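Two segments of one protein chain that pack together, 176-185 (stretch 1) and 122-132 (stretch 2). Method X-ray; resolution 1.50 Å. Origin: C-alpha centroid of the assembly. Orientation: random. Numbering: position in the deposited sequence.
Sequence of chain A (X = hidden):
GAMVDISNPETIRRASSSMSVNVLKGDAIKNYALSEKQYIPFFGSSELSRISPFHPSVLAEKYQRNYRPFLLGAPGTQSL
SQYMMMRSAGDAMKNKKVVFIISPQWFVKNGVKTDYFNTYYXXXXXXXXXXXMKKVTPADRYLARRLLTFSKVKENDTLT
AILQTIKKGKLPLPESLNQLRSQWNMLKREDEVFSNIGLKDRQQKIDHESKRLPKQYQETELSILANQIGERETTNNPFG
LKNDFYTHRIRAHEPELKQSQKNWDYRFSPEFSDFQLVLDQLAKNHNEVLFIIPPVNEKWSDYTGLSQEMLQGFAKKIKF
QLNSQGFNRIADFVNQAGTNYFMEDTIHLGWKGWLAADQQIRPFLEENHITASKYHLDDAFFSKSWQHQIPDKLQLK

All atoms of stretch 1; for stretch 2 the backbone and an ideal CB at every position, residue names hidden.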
ATOM      1  N   SER A 176     -19.126 -25.570  11.226  1.00 20.41           N
ATOM      2  CA  SER A 176     -19.407 -24.153  11.426  1.00 20.86           C
ATOM      3  C   SER A 176     -19.062 -23.341  10.183  1.00 20.96           C
ATOM      4  O   SER A 176     -19.882 -22.547   9.704  1.00 20.08           O
ATOM      5  CB  SER A 176     -18.618 -23.651  12.638  1.00 20.85           C
ATOM      6  OG  SER A 176     -19.073 -24.269  13.833  1.00 25.45           O
ATOM      7  N   LEU A 177     -17.849 -23.520   9.648  1.00 21.50           N
ATOM      8  CA  LEU A 177     -17.490 -22.809   8.428  1.00 18.23           C
ATOM      9  C   LEU A 177     -18.401 -23.203   7.276  1.00 21.55           C
ATOM     10  O   LEU A 177     -18.665 -22.390   6.387  1.00 21.71           O
ATOM     11  CB  LEU A 177     -16.044 -23.082   8.032  1.00 18.39           C
ATOM     12  CG  LEU A 177     -14.986 -22.684   9.056  1.00 22.54           C
ATOM     13  CD1 LEU A 177     -13.654 -23.224   8.581  1.00 30.16           C
ATOM     14  CD2 LEU A 177     -14.947 -21.190   9.223  1.00 27.13           C
ATOM     15  N   ASN A 178     -18.872 -24.451   7.256  1.00 21.03           N
ATOM     16  CA  ASN A 178     -19.672 -24.907   6.132  1.00 22.36           C
ATOM     17  C   ASN A 178     -20.942 -24.090   5.966  1.00 21.08           C
ATOM     18  O   ASN A 178     -21.527 -24.090   4.878  1.00 22.00           O
ATOM     19  CB  ASN A 178     -20.006 -26.384   6.304  1.00 22.95           C
ATOM     20  CG  ASN A 178     -20.697 -26.961   5.098  1.00 28.44           C
ATOM     21  OD1 ASN A 178     -20.120 -27.039   4.013  1.00 29.25           O
ATOM     22  ND2 ASN A 178     -21.946 -27.369   5.276  1.00 33.01           N
ATOM     23  N   GLN A 179     -21.384 -23.395   7.018  1.00 21.62           N
ATOM     24  CA  GLN A 179     -22.560 -22.542   6.913  1.00 25.94           C
ATOM     25  C   GLN A 179     -22.335 -21.378   5.957  1.00 24.48           C
ATOM     26  O   GLN A 179     -23.311 -20.808   5.456  1.00 23.45           O
ATOM     27  CB  GLN A 179     -22.938 -22.029   8.300  1.00 22.61           C
ATOM     28  CG  GLN A 179     -24.260 -21.307   8.348  1.00 38.50           C
ATOM     29  CD  GLN A 179     -24.754 -21.072   9.766  1.00 49.48           C
ATOM     30  OE1 GLN A 179     -24.238 -21.652  10.729  1.00 46.03           O
ATOM     31  NE2 GLN A 179     -25.766 -20.219   9.903  1.00 42.22           N
ATOM     32  N   LEU A 180     -21.073 -21.031   5.687  1.00 25.00           N
ATOM     33  CA  LEU A 180     -20.713 -19.973   4.756  1.00 20.14           C
ATOM     34  C   LEU A 180     -20.393 -20.496   3.363  1.00 20.17           C
ATOM     35  O   LEU A 180     -20.196 -19.695   2.442  1.00 18.55           O
ATOM     36  CB  LEU A 180     -19.483 -19.208   5.277  1.00 20.32           C
ATOM     37  CG  LEU A 180     -19.567 -18.551   6.654  1.00 22.20           C
ATOM     38  CD1 LEU A 180     -18.209 -18.014   7.049  1.00 22.50           C
ATOM     39  CD2 LEU A 180     -20.577 -17.445   6.636  1.00 23.45           C
ATOM     40  N   ARG A 181     -20.335 -21.815   3.182  1.00 20.33           N
ATOM     41  CA  ARG A 181     -19.757 -22.357   1.960  1.00 23.57           C
ATOM     42  C   ARG A 181     -20.619 -22.059   0.740  1.00 20.41           C
ATOM     43  O   ARG A 181     -20.088 -21.786  -0.344  1.00 20.95           O
ATOM     44  CB  ARG A 181     -19.537 -23.858   2.113  1.00 23.20           C
ATOM     45  CG  ARG A 181     -18.862 -24.471   0.916  1.00 28.20           C
ATOM     46  CD  ARG A 181     -18.518 -25.927   1.181  1.00 37.71           C
ATOM     47  NE  ARG A 181     -17.138 -26.105   1.632  1.00 40.15           N
ATOM     48  CZ  ARG A 181     -16.763 -26.274   2.899  1.00 37.61           C
ATOM     49  NH1 ARG A 181     -17.657 -26.285   3.880  1.00 32.74           N
ATOM     50  NH2 ARG A 181     -15.477 -26.435   3.183  1.00 40.80           N
ATOM     51  N   SER A 182     -21.944 -22.125   0.885  1.00 23.26           N
ATOM     52  CA  SER A 182     -22.822 -21.817  -0.238  1.00 28.91           C
ATOM     53  C   SER A 182     -22.610 -20.383  -0.711  1.00 21.72           C
ATOM     54  O   SER A 182     -22.438 -20.130  -1.909  1.00 23.19           O
ATOM     55  CB  SER A 182     -24.278 -22.051   0.155  1.00 28.61           C
ATOM     56  OG  SER A 182     -25.112 -21.894  -0.977  1.00 29.29           O
ATOM     57  N   GLN A 183     -22.606 -19.431   0.223  1.00 23.65           N
ATOM     58  CA  GLN A 183     -22.348 -18.039  -0.133  1.00 24.48           C
ATOM     59  C   GLN A 183     -20.962 -17.873  -0.745  1.00 26.19           C
ATOM     60  O   GLN A 183     -20.793 -17.142  -1.728  1.00 26.58           O
ATOM     61  CB  GLN A 183     -22.485 -17.165   1.113  1.00 26.96           C
ATOM     62  CG  GLN A 183     -22.338 -15.673   0.848  1.00 34.55           C
ATOM     63  CD  GLN A 183     -22.492 -14.818   2.102  1.00 36.26           C
ATOM     64  OE1 GLN A 183     -22.398 -15.310   3.231  1.00 32.30           O
ATOM     65  NE2 GLN A 183     -22.734 -13.527   1.903  1.00 43.01           N
ATOM     66  N   TRP A 184     -19.956 -18.536  -0.172  1.00 22.60           N
ATOM     67  CA  TRP A 184     -18.598 -18.441  -0.701  1.00 19.65           C
ATOM     68  C   TRP A 184     -18.551 -18.876  -2.158  1.00 24.59           C
ATOM     69  O   TRP A 184     -17.973 -18.184  -3.004  1.00 24.10           O
ATOM     70  CB  TRP A 184     -17.666 -19.306   0.147  1.00 18.37           C
ATOM     71  CG  TRP A 184     -16.199 -19.168  -0.121  1.00 19.61           C
ATOM     72  CD1 TRP A 184     -15.513 -18.031  -0.441  1.00 18.23           C
ATOM     73  CD2 TRP A 184     -15.230 -20.220  -0.066  1.00 19.03           C
ATOM     74  NE1 TRP A 184     -14.176 -18.314  -0.587  1.00 19.47           N
ATOM     75  CE2 TRP A 184     -13.978 -19.652  -0.364  1.00 21.55           C
ATOM     76  CE3 TRP A 184     -15.300 -21.588   0.210  1.00 25.31           C
ATOM     77  CZ2 TRP A 184     -12.807 -20.408  -0.398  1.00 24.98           C
ATOM     78  CZ3 TRP A 184     -14.143 -22.333   0.173  1.00 24.79           C
ATOM     79  CH2 TRP A 184     -12.912 -21.744  -0.127  1.00 24.75           C
ATOM     80  N   ASN A 185     -19.153 -20.028  -2.470  1.00 25.17           N
ATOM     81  CA  ASN A 185     -19.106 -20.543  -3.834  1.00 26.46           C
ATOM     82  C   ASN A 185     -19.792 -19.580  -4.791  1.00 30.26           C
ATOM     83  O   ASN A 185     -19.311 -19.346  -5.905  1.00 26.94           O
ATOM     84  CB  ASN A 185     -19.770 -21.921  -3.893  1.00 30.55           C
ATOM     85  CG  ASN A 185     -18.951 -23.000  -3.199  1.00 32.26           C
ATOM     86  OD1 ASN A 185     -17.748 -22.849  -2.998  1.00 38.56           O
ATOM     87  ND2 ASN A 185     -19.604 -24.099  -2.841  1.00 38.57           N
ATOM     88  N   UNK A 122     -14.265  -7.188   1.657  1.00 19.20           N
ATOM     89  CA  UNK A 122     -14.597  -8.214   0.677  1.00 19.24           C
ATOM     90  C   UNK A 122     -14.996  -9.469   1.437  1.00 18.93           C
ATOM     91  O   UNK A 122     -14.153 -10.088   2.100  1.00 18.95           O
ATOM     92  CB  UNK A 122     -13.428  -8.486  -0.271  1.00 19.24           C
ATOM     93  N   UNK A 123     -16.277  -9.836   1.364  1.00 20.48           N
ATOM     94  CA  UNK A 123     -16.695 -11.106   1.942  1.00 21.57           C
ATOM     95  C   UNK A 123     -15.940 -12.262   1.299  1.00 18.93           C
ATOM     96  O   UNK A 123     -15.584 -13.234   1.975  1.00 18.37           O
ATOM     97  CB  UNK A 123     -18.204 -11.300   1.778  1.00 21.57           C
ATOM     98  N   UNK A 124     -15.705 -12.181  -0.017  1.00 17.30           N
ATOM     99  CA  UNK A 124     -15.002 -13.245  -0.728  1.00 17.59           C
ATOM    100  C   UNK A 124     -13.626 -13.480  -0.119  1.00 16.44           C
ATOM    101  O   UNK A 124     -13.245 -14.619   0.175  1.00 18.23           O
ATOM    102  CB  UNK A 124     -14.872 -12.904  -2.214  1.00 17.59           C
ATOM    103  N   UNK A 125     -12.867 -12.404   0.087  1.00 17.20           N
ATOM    104  CA  UNK A 125     -11.513 -12.543   0.605  1.00 15.35           C
ATOM    105  C   UNK A 125     -11.515 -12.917   2.075  1.00 16.40           C
ATOM    106  O   UNK A 125     -10.617 -13.639   2.527  1.00 16.71           O
ATOM    107  CB  UNK A 125     -10.729 -11.246   0.398  1.00 15.35           C
ATOM    108  N   UNK A 126     -12.502 -12.433   2.836  1.00 15.20           N
ATOM    109  CA  UNK A 126     -12.633 -12.831   4.233  1.00 16.21           C
ATOM    110  C   UNK A 126     -12.899 -14.326   4.335  1.00 16.89           C
ATOM    111  O   UNK A 126     -12.246 -15.034   5.113  1.00 16.46           O
ATOM    112  CB  UNK A 126     -13.753 -12.043   4.916  1.00 16.21           C
ATOM    113  N   UNK A 127     -13.834 -14.833   3.525  1.00 13.63           N
ATOM    114  CA  UNK A 127     -14.124 -16.259   3.537  1.00 15.99           C
ATOM    115  C   UNK A 127     -12.936 -17.057   3.012  1.00 17.18           C
ATOM    116  O   UNK A 127     -12.635 -18.145   3.521  1.00 17.80           O
ATOM    117  CB  UNK A 127     -15.373 -16.557   2.705  1.00 15.99           C
ATOM    118  N   UNK A 128     -12.243 -16.530   1.997  1.00 17.86           N
ATOM    119  CA  UNK A 128     -11.014 -17.164   1.542  1.00 14.80           C
ATOM    120  C   UNK A 128     -10.092 -17.447   2.724  1.00 14.12           C
ATOM    121  O   UNK A 128      -9.535 -18.542   2.858  1.00 19.76           O
ATOM    122  CB  UNK A 128     -10.305 -16.284   0.511  1.00 14.80           C
ATOM    123  N   UNK A 129      -9.896 -16.438   3.575  1.00 15.60           N
ATOM    124  CA  UNK A 129      -9.026 -16.578   4.737  1.00 16.76           C
ATOM    125  C   UNK A 129      -9.548 -17.652   5.675  1.00 18.06           C
ATOM    126  O   UNK A 129      -8.810 -18.562   6.066  1.00 18.56           O
ATOM    127  CB  UNK A 129      -8.900 -15.245   5.478  1.00 16.76           C
ATOM    128  N   UNK A 130     -10.835 -17.588   6.015  1.00 18.64           N
ATOM    129  CA  UNK A 130     -11.394 -18.541   6.966  1.00 17.45           C
ATOM    130  C   UNK A 130     -11.236 -19.976   6.480  1.00 20.45           C
ATOM    131  O   UNK A 130     -10.895 -20.867   7.265  1.00 20.03           O
ATOM    132  CB  UNK A 130     -12.872 -18.234   7.215  1.00 17.45           C
ATOM    133  N   UNK A 131     -11.519 -20.233   5.201  1.00 14.29           N
ATOM    134  CA  UNK A 131     -11.396 -21.587   4.664  1.00 18.58           C
ATOM    135  C   UNK A 131      -9.945 -21.997   4.465  1.00 22.75           C
ATOM    136  O   UNK A 131      -9.678 -23.197   4.326  1.00 25.91           O
ATOM    137  CB  UNK A 131     -12.148 -21.696   3.336  1.00 18.58           C
ATOM    138  N   UNK A 132      -9.012 -21.038   4.490  1.00 23.86           N
ATOM    139  CA  UNK A 132      -7.591 -21.319   4.346  1.00 25.33           C
ATOM    140  C   UNK A 132      -6.939 -21.710   5.663  1.00 27.19           C
ATOM    141  O   UNK A 132      -5.891 -22.367   5.650  1.00 28.83           O
ATOM    142  CB  UNK A 132      -6.875 -20.101   3.759  1.00 25.33           C
TER

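Position 122 precedes the helix that begins at 123, and its phi/psi of -123/112 is extended. Nothing of stretch 1 lies near its CB, so the local backbone sets the rule: a small side chain with an acceptor, such as Ser, Thr, Asp or Asn, could cap the helix. It is Ser122, whose OG accepts from the backbone N of position 125 at 3.1 Å.

Position 123 points toward stretch 1, yet its ideal CB is 5.0 Å from the nearest atom, Gln183 NE2. That gap asks for a longer chain, and the amide NH2 favours an acceptor: Glu, Gln or perhaps Asp. Glu123 extends its OE2 to 3.3 Å from Gln183 NE2, a weak hydrogen bond with an angle of only 127°.

At 124 the CB leaves sideways, 5.5 Å from Trp184 CD1. A medium apolar chain, Leu, Met or Ile, could bend back to the indole. Leu124 does so with chi1 t and chi2 p, its CD1 coming to 3.9 Å from Trp184 NE1.

Positions 125 and 126 are out of reach of stretch 1, and the contact places no demand on them. Gln125 points away; Thr126 uses its OG1 to bond the backbone O of Ser122 at 2.8 Å.

Position 127 points straight toward stretch 1. Its ideal CB is already 3.5 Å from Trp184 CD1, so a branch at CB would be risky, but beyond it lie the methyls of Leu180 and the free carbonyl end of Gln183. Leu, Met or Phe would suit the apolar part; Tyr or a long donor could also use the acceptor. Tyr127 takes both offers. Leu180 CD1 sits over one ring face, 4.2 Å from the ring centroid, while at the ring edge Tyr127 OH donates to Gln183 OE1 at 2.7 Å.

The CB of 128 points away, but Trp184 NE1 is 4.5 Å off, a donor in search of a partner. A short acceptor, Asp or Asn, fits best; Glu or Gln might curl back. Asp128, with chi1 m, turns OD1 in to accept from Trp184 NE1 at 2.9 Å.

Position 129 points away and is left free by stretch 1; it is Trp129.

At 130 the CB faces the two leucines, 4.1 Å from Leu177 CD2 and 5.3 Å from Leu180 CD1, which calls for an aliphatic chain: Leu, Ile, Val or Met. Leu130 places CD1 3.9 Å from Leu180 CD1.

Position 131 looks onto the flat indole, its ideal CB 3.5 Å from Trp184 CH2, with Leu177 and Arg181 beyond. A flat ring is the natural answer, though Leu or Met would also fill space. Phe131 lies almost parallel to the six-membered ring of Trp184, planes at 5° and centroids 4.1 Å apart in an offset stack. Its CE1 packs on Leu177 CB at 3.8 Å and lies over a face of the Arg181 guanidinium.

Position 132 points sideways, beyond stretch 1. Ser132 bonds its own helix, OG to Trp129 O at 2.6 Å.

Stretch 2, residues 122-132: SELQTYDWLFS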
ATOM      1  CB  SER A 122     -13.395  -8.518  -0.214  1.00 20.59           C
ATOM      2  OG  SER A 122     -13.666  -9.630  -1.036  1.00 19.32           O
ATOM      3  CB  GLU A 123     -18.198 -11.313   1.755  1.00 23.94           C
ATOM      4  CG  GLU A 123     -19.069 -10.520   2.711  1.00 31.44           C
ATOM      5  CD  GLU A 123     -20.550 -10.716   2.433  1.00 35.58           C
ATOM      6  OE1 GLU A 123     -20.953 -10.634   1.252  1.00 40.19           O
ATOM      7  OE2 GLU A 123     -21.308 -10.966   3.392  1.00 42.57           O
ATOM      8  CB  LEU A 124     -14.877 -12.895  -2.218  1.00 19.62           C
ATOM      9  CG  LEU A 124     -14.009 -13.816  -3.085  1.00 21.01           C
ATOM     10  CD1 LEU A 124     -14.472 -15.273  -3.087  1.00 20.08           C
ATOM     11  CD2 LEU A 124     -13.926 -13.295  -4.534  1.00 21.68           C
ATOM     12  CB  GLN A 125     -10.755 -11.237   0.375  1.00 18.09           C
ATOM     13  CG  GLN A 125     -10.511 -10.970  -1.098  1.00 16.85           C
ATOM     14  CD  GLN A 125      -9.827  -9.654  -1.355  1.00 17.06           C
ATOM     15  OE1 GLN A 125      -9.742  -8.794  -0.478  1.00 19.43           O
ATOM     16  NE2 GLN A 125      -9.326  -9.491  -2.569  1.00 16.14           N
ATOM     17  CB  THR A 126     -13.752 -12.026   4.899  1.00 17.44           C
ATOM     18  OG1 THR A 126     -13.483 -10.622   4.789  1.00 20.13           O
ATOM     19  CG2 THR A 126     -13.871 -12.391   6.369  1.00 19.44           C
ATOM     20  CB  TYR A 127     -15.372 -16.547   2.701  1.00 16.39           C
ATOM     21  CG  TYR A 127     -16.680 -15.993   3.227  1.00 17.18           C
ATOM     22  CD1 TYR A 127     -16.740 -15.266   4.407  1.00 18.39           C
ATOM     23  CD2 TYR A 127     -17.865 -16.213   2.531  1.00 20.58           C
ATOM     24  CE1 TYR A 127     -17.931 -14.771   4.872  1.00 19.60           C
ATOM     25  CE2 TYR A 127     -19.065 -15.730   3.003  1.00 21.65           C
ATOM     26  CZ  TYR A 127     -19.087 -15.002   4.167  1.00 21.29           C
ATOM     27  OH  TYR A 127     -20.267 -14.497   4.641  1.00 23.62           O
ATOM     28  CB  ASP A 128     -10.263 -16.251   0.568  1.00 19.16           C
ATOM     29  CG  ASP A 128     -10.827 -16.260  -0.850  1.00 17.73           C
ATOM     30  OD1 ASP A 128     -11.608 -17.163  -1.212  1.00 19.90           O
ATOM     31  OD2 ASP A 128     -10.465 -15.334  -1.607  1.00 23.64           O
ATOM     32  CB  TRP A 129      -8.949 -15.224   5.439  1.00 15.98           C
ATOM     33  CG  TRP A 129      -8.549 -15.270   6.870  1.00 17.07           C
ATOM     34  CD1 TRP A 129      -7.396 -15.794   7.392  1.00 17.40           C
ATOM     35  CD2 TRP A 129      -9.281 -14.727   7.978  1.00 17.81           C
ATOM     36  NE1 TRP A 129      -7.381 -15.621   8.759  1.00 18.59           N
ATOM     37  CE2 TRP A 129      -8.526 -14.972   9.140  1.00 15.56           C
ATOM     38  CE3 TRP A 129     -10.507 -14.067   8.100  1.00 15.60           C
ATOM     39  CZ2 TRP A 129      -8.957 -14.577  10.410  1.00 16.23           C
ATOM     40  CZ3 TRP A 129     -10.932 -13.677   9.364  1.00 15.49           C
ATOM     41  CH2 TRP A 129     -10.158 -13.933  10.498  1.00 15.87           C
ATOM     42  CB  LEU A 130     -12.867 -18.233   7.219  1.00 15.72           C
ATOM     43  CG  LEU A 130     -13.164 -16.923   7.942  1.00 14.61           C
ATOM     44  CD1 LEU A 130     -14.663 -16.664   8.023  1.00 17.11           C
ATOM     45  CD2 LEU A 130     -12.581 -16.910   9.337  1.00 19.28           C
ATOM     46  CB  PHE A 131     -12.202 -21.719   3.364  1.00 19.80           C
ATOM     47  CG  PHE A 131     -13.696 -21.766   3.583  1.00 18.80           C
ATOM     48  CD1 PHE A 131     -14.320 -22.932   4.007  1.00 23.87           C
ATOM     49  CD2 PHE A 131     -14.477 -20.650   3.370  1.00 20.53           C
ATOM     50  CE1 PHE A 131     -15.695 -22.970   4.221  1.00 17.87           C
ATOM     51  CE2 PHE A 131     -15.849 -20.689   3.582  1.00 21.67           C
ATOM     52  CZ  PHE A 131     -16.454 -21.848   4.001  1.00 22.91           C
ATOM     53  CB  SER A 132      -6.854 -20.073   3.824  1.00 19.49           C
ATOM     54  OG  SER A 132      -6.537 -19.152   4.868  1.00 25.21           O
TER
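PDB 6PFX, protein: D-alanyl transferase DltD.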